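Cytochrome P450 monooxygenase (PDB 6KBH) is a self-sufficient cytochrome P450 with haem, FMN and a 2Fe-2S cluster in one chain, and probably carries out monooxygenation. Local coordinates at residues Ser107-Ala112 with Gln221-Ala226; His209-Trp214 with Thr426-Thr431. One frame throughout, in Å; residues are numbered along the deposited sequence.

Contact 1. Residues Ser107-Ala112 with Gln221-Ala226; sequences SDEANA and QQVAVA
This contact pairs two nearly parallel helices of the P450 domain: helix 108-116, probably the family's B' helix, begins beside the early turns of the long helix 219-242, the probable G helix. Their short axes approach to 8.4 Å at an angle of only 8°, and Ser107 and Gln222 join them on the polar side. Ser107 is the N-cap of its helix. Its OG sits between the backbone N and the carbonyl carbon (chi1 66°), from where it accepts a capping bond from Ala110 N at 3.3 Å. The same hydroxyl gives a weak bond to Gln222 OE1, and Ser107 N gives that oxygen a stronger one, Ser107 N to Gln222 OE1 being 2.7 Å. This N-H is tilted 35° from the carbonyl plane. The oxygen is held mainly by Ser107 N, with the weak OG bond beside it, while Gln222 NE2 bonds to Pro105 O; a bond at each end of the amide fixes its flip. An alanine in place of Gln222 would probably leave Ser107 N and Pro105 O without these partners and allow the start of helix 108-116 to drift. Beside the amide the interface is apolar and made of small groups. Ala110, buried, directs its methyl at helix 219-242, where Ala110 CB lies 4.0 Å from Gln222 CB. It is flanked by Val223, whose CG1 lies 4.1 Å from Ala110 CB. One turn further on, Ala226 CB comes 4.1 Å from Ala110 CB and also rests against the Ala110 carbonyl oxygen; Ala226 also touches Val113 and Leu114. At the outer margin, the extended chain of exposed Glu109 crosses Val223 obliquely, with Glu109 CG 4.1 Å from Val223 CG1.

Contact 2. Residues His209-Trp214 with Thr426-Thr431; sequences HTVNTW and TYLPNT
Trp214 and Thr431 supply the hydrogen bond of this contact: Thr431 N donates to Trp214 O at 3.0 Å with an N-H...O angle of 147°. The same oxygen takes a CA-H...O contact, with Asn430 CA 3.2 Å from Trp214 O, so two consecutive loop residues approach one carbonyl oxygen. Of the polar side chains, Asn430 turns its OD1 back to Ser432 N and Phe433 N, which forms an Asx turn and holds the loop bent. Its CG sits between the backbone N and the carbonyl carbon (chi1 74°), on the side of Thr210. The amide nitrogen meets Thr210 through van der Waals contact, Asn430 ND2 being 3.6 Å from Thr210 CB. Thr431 OG1 lies obliquely by the indole, 3.3 Å from Trp214 CD1, and the two side chains cross at about a right angle. The apolar pair is Val211 CG2 and Leu428 CB, 4.0 Å apart. A methyl meets a hydroxyl in van der Waals contact where Leu428 CD1 comes 3.5 Å from Thr210 OG1; Leu428 crosses both side chains at about a right angle. The indole is itself packed by its own helix, with Thr213 CG2 over the centre of one face, and it meets the ring of Phe433, planes about 35° apart. The Trp214 side chain is about 9 Å from the haem. The arrangement is consistent with the P450 fold: a loop late in the P450 domain, between strands 418-419 and 440-442, packs against what is probably the F-G region, which in P450s covers the distal side of the haem.

Contacts 1 and 2 are partly buried neighbours, their centres about 17 Å apart, and are joined through consecutive helices: 210-214 in contact 2 and 219-242 in contact 1. Asn212 and His209 touch Val225, and Asn212 also touches Gln222, so the two helices pack directly. Contact 1 lies farther out, about 41 Å from the chain's centre against 29 Å, and away from the annotated sites; contact 2 comes nearer the haem. Contact 1 joins helix to helix through small methyl groups and a side-chain amide, whereas contact 2 joins a helix to an irregular loop through a backbone bond and larger, mixed side chains.

Contact 1. Residues Ser107-Ala112 with Gln221-Ala226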
loop_
_atom_site.group_PDB
_atom_site.type_symbol
_atom_site.label_atom_id
_atom_site.label_comp_id
_atom_site.label_asym_id
_atom_site.label_seq_id
_atom_site.Cartn_x
_atom_site.Cartn_y
_atom_site.Cartn_z
ATOM N N SER A 107 -2.145 38.092 15.252
ATOM C CA SER A 107 -2.225 39.439 15.796
ATOM C C SER A 107 -3.680 39.862 15.984
ATOM O O SER A 107 -4.608 39.285 15.405
ATOM C CB SER A 107 -1.505 40.432 14.882
ATOM O OG SER A 107 -2.158 40.544 13.629
ATOM N N ASP A 108 -3.870 40.886 16.823
ATOM C CA ASP A 108 -5.205 41.441 17.032
ATOM C C ASP A 108 -5.820 41.895 15.715
ATOM O O ASP A 108 -7.018 41.705 15.478
ATOM C CB ASP A 108 -5.138 42.609 18.016
ATOM C CG ASP A 108 -4.664 42.190 19.390
ATOM O OD1 ASP A 108 -4.970 41.053 19.809
ATOM O OD2 ASP A 108 -3.982 43.000 20.053
ATOM N N GLU A 109 -5.003 42.493 14.846
ATOM C CA GLU A 109 -5.468 42.926 13.533
ATOM C C GLU A 109 -6.045 41.761 12.739
ATOM O O GLU A 109 -7.167 41.838 12.224
ATOM C CB GLU A 109 -4.308 43.574 12.778
ATOM C CG GLU A 109 -4.702 44.437 11.600
ATOM C CD GLU A 109 -3.517 45.195 11.032
ATOM O OE1 GLU A 109 -2.378 44.939 11.482
ATOM O OE2 GLU A 109 -3.721 46.043 10.138
ATOM N N ALA A 110 -5.293 40.661 12.641
ATOM C CA ALA A 110 -5.723 39.543 11.807
ATOM C C ALA A 110 -6.912 38.805 12.409
ATOM O O ALA A 110 -7.732 38.254 11.667
ATOM C CB ALA A 110 -4.558 38.583 11.575
ATOM N N ASN A 111 -7.023 38.769 13.739
ATOM C CA ASN A 111 -8.217 38.195 14.353
ATOM C C ASN A 111 -9.441 39.051 14.062
ATOM O O ASN A 111 -10.533 38.522 13.819
ATOM C CB ASN A 111 -8.022 38.042 15.860
ATOM C CG ASN A 111 -7.373 36.725 16.232
ATOM O OD1 ASN A 111 -7.569 35.712 15.561
ATOM N ND2 ASN A 111 -6.599 36.733 17.312
ATOM N N ALA A 112 -9.279 40.376 14.090
ATOM C CA ALA A 112 -10.378 41.267 13.737
ATOM C C ALA A 112 -10.852 41.014 12.313
ATOM O O ALA A 112 -12.059 41.025 12.041
ATOM C CB ALA A 112 -9.950 42.724 13.915
ATOM N N GLN A 221 1.491 39.444 6.456
ATOM C CA GLN A 221 1.170 38.096 6.003
ATOM C C GLN A 221 -0.012 37.530 6.780
ATOM O O GLN A 221 -0.931 36.939 6.196
ATOM C CB GLN A 221 2.391 37.189 6.150
ATOM C CG GLN A 221 3.356 37.250 4.982
ATOM C CD GLN A 221 4.760 36.830 5.366
ATOM O OE1 GLN A 221 5.158 36.941 6.525
ATOM N NE2 GLN A 221 5.524 36.352 4.390
ATOM N N GLN A 222 0.003 37.701 8.104
ATOM C CA GLN A 222 -1.075 37.192 8.944
ATOM C C GLN A 222 -2.434 37.706 8.485
ATOM O O GLN A 222 -3.399 36.939 8.390
ATOM C CB GLN A 222 -0.829 37.573 10.404
ATOM C CG GLN A 222 0.058 36.613 11.167
ATOM C CD GLN A 222 0.043 36.885 12.656
ATOM O OE1 GLN A 222 -0.469 37.911 13.100
ATOM N NE2 GLN A 222 0.604 35.967 13.435
ATOM N N VAL A 223 -2.532 39.007 8.192
ATOM C CA VAL A 223 -3.826 39.567 7.810
ATOM C C VAL A 223 -4.238 39.083 6.421
ATOM O O VAL A 223 -5.405 38.744 6.195
ATOM C CB VAL A 223 -3.812 41.108 7.915
ATOM C CG1 VAL A 223 -3.137 41.548 9.203
ATOM C CG2 VAL A 223 -3.145 41.763 6.710
ATOM N N ALA A 224 -3.292 39.017 5.477
ATOM C CA ALA A 224 -3.633 38.588 4.124
ATOM C C ALA A 224 -4.171 37.165 4.112
ATOM O O ALA A 224 -5.002 36.822 3.262
ATOM C CB ALA A 224 -2.416 38.706 3.212
ATOM N N VAL A 225 -3.712 36.328 5.042
ATOM C CA VAL A 225 -4.281 34.992 5.186
ATOM C C VAL A 225 -5.670 35.076 5.808
ATOM O O VAL A 225 -6.629 34.480 5.305
ATOM C CB VAL A 225 -3.339 34.099 6.015
ATOM C CG1 VAL A 225 -4.045 32.818 6.427
ATOM C CG2 VAL A 225 -2.075 33.791 5.224
ATOM N N ALA A 226 -5.799 35.832 6.904
ATOM C CA ALA A 226 -7.098 36.012 7.544
ATOM C C ALA A 226 -8.128 36.580 6.577
ATOM O O ALA A 226 -9.324 36.290 6.700
ATOM C CB ALA A 226 -6.960 36.924 8.763
#

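Contact 2. Residues His209-Trp214 with Thr426-Thr431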
loop_
_atom_site.group_PDB
_atom_site.type_symbol
_atom_site.label_atom_id
_atom_site.label_comp_id
_atom_site.label_asym_id
_atom_site.label_seq_id
_atom_site.Cartn_x
_atom_site.Cartn_y
_atom_site.Cartn_z
ATOM N N HIS A 209 -0.527 27.986 3.458
ATOM C CA HIS A 209 -0.627 28.175 4.898
ATOM C C HIS A 209 0.648 27.807 5.645
ATOM O O HIS A 209 0.677 27.921 6.876
ATOM C CB HIS A 209 -1.787 27.346 5.469
ATOM C CG HIS A 209 -3.144 27.883 5.135
ATOM N ND1 HIS A 209 -3.863 27.460 4.038
ATOM C CD2 HIS A 209 -3.921 28.795 5.765
ATOM C CE1 HIS A 209 -5.021 28.095 4.001
ATOM N NE2 HIS A 209 -5.081 28.911 5.037
ATOM N N THR A 210 1.697 27.373 4.943
ATOM C CA THR A 210 2.855 26.793 5.620
ATOM C C THR A 210 3.545 27.811 6.520
ATOM O O THR A 210 3.806 27.538 7.697
ATOM C CB THR A 210 3.839 26.230 4.593
ATOM O OG1 THR A 210 4.387 27.301 3.815
ATOM C CG2 THR A 210 3.137 25.263 3.670
ATOM N N VAL A 211 3.850 28.995 5.984
ATOM C CA VAL A 211 4.553 29.990 6.789
ATOM C C VAL A 211 3.637 30.570 7.865
ATOM O O VAL A 211 4.093 30.890 8.967
ATOM C CB VAL A 211 5.137 31.090 5.880
ATOM C CG1 VAL A 211 5.724 32.203 6.708
ATOM C CG2 VAL A 211 6.202 30.504 4.965
ATOM N N ASN A 212 2.334 30.690 7.587
ATOM C CA ASN A 212 1.437 31.330 8.538
ATOM C C ASN A 212 1.016 30.385 9.655
ATOM O O ASN A 212 0.696 30.841 10.756
ATOM C CB ASN A 212 0.215 31.908 7.809
ATOM C CG ASN A 212 -0.959 32.150 8.743
ATOM O OD1 ASN A 212 -1.009 33.167 9.437
ATOM N ND2 ASN A 212 -1.928 31.235 8.743
ATOM N N THR A 213 0.992 29.082 9.407
ATOM C CA THR A 213 0.741 28.122 10.476
ATOM C C THR A 213 2.022 27.594 11.115
ATOM O O THR A 213 2.074 27.425 12.338
ATOM C CB THR A 213 -0.101 26.941 9.959
ATOM O OG1 THR A 213 -1.390 27.420 9.547
ATOM C CG2 THR A 213 -0.291 25.891 11.037
ATOM N N TRP A 214 3.073 27.353 10.329
ATOM C CA TRP A 214 4.260 26.659 10.819
ATOM C C TRP A 214 5.542 27.484 10.727
ATOM O O TRP A 214 6.631 26.932 10.942
ATOM C CB TRP A 214 4.434 25.337 10.065
ATOM C CG TRP A 214 3.409 24.309 10.441
ATOM C CD1 TRP A 214 3.367 23.578 11.592
ATOM C CD2 TRP A 214 2.274 23.902 9.669
ATOM N NE1 TRP A 214 2.282 22.743 11.585
ATOM C CE2 TRP A 214 1.593 22.920 10.415
ATOM C CE3 TRP A 214 1.767 24.270 8.418
ATOM C CZ2 TRP A 214 0.431 22.299 9.953
ATOM C CZ3 TRP A 214 0.612 23.649 7.959
ATOM C CH2 TRP A 214 -0.042 22.678 8.726
ATOM N N THR A 426 14.601 26.334 -3.466
ATOM C CA THR A 426 14.265 27.075 -2.260
ATOM C C THR A 426 12.990 26.502 -1.655
ATOM O O THR A 426 12.011 26.260 -2.373
ATOM C CB THR A 426 14.082 28.562 -2.572
ATOM O OG1 THR A 426 12.851 28.747 -3.280
ATOM C CG2 THR A 426 15.223 29.067 -3.447
ATOM N N TYR A 427 13.007 26.277 -0.343
ATOM C CA TYR A 427 11.864 25.732 0.380
ATOM C C TYR A 427 11.495 26.663 1.526
ATOM O O TYR A 427 12.369 27.122 2.269
ATOM C CB TYR A 427 12.158 24.310 0.896
ATOM C CG TYR A 427 12.726 23.388 -0.167
ATOM C CD1 TYR A 427 14.076 23.421 -0.498
ATOM C CD2 TYR A 427 11.905 22.506 -0.863
ATOM C CE1 TYR A 427 14.592 22.598 -1.485
ATOM C CE2 TYR A 427 12.415 21.676 -1.849
ATOM C CZ TYR A 427 13.755 21.729 -2.155
ATOM O OH TYR A 427 14.257 20.905 -3.137
ATOM N N LEU A 428 10.194 26.912 1.673
ATOM C CA LEU A 428 9.712 27.934 2.594
ATOM C C LEU A 428 10.099 27.596 4.029
ATOM O O LEU A 428 9.925 26.450 4.459
ATOM C CB LEU A 428 8.199 28.073 2.484
ATOM C CG LEU A 428 7.690 28.772 1.226
ATOM C CD1 LEU A 428 6.174 28.698 1.159
ATOM C CD2 LEU A 428 8.167 30.211 1.200
ATOM N N PRO A 429 10.602 28.562 4.802
ATOM C CA PRO A 429 11.007 28.277 6.183
ATOM C C PRO A 429 9.828 28.005 7.102
ATOM O O PRO A 429 9.049 28.910 7.414
ATOM C CB PRO A 429 11.753 29.554 6.595
ATOM C CG PRO A 429 11.148 30.625 5.749
ATOM C CD PRO A 429 10.803 29.977 4.440
ATOM N N ASN A 430 9.699 26.759 7.548
ATOM C CA ASN A 430 8.628 26.347 8.446
ATOM C C ASN A 430 9.031 25.017 9.069
ATOM O O ASN A 430 10.005 24.383 8.652
ATOM C CB ASN A 430 7.281 26.254 7.719
ATOM C CG ASN A 430 7.177 25.041 6.806
ATOM O OD1 ASN A 430 7.090 23.904 7.266
ATOM N ND2 ASN A 430 7.199 25.284 5.501
ATOM N N THR A 431 8.267 24.601 10.078
ATOM C CA THR A 431 8.620 23.401 10.820
ATOM C C THR A 431 8.141 22.116 10.162
ATOM O O THR A 431 8.736 21.062 10.408
ATOM C CB THR A 431 8.056 23.464 12.241
ATOM O OG1 THR A 431 6.639 23.259 12.204
ATOM C CG2 THR A 431 8.359 24.814 12.874
#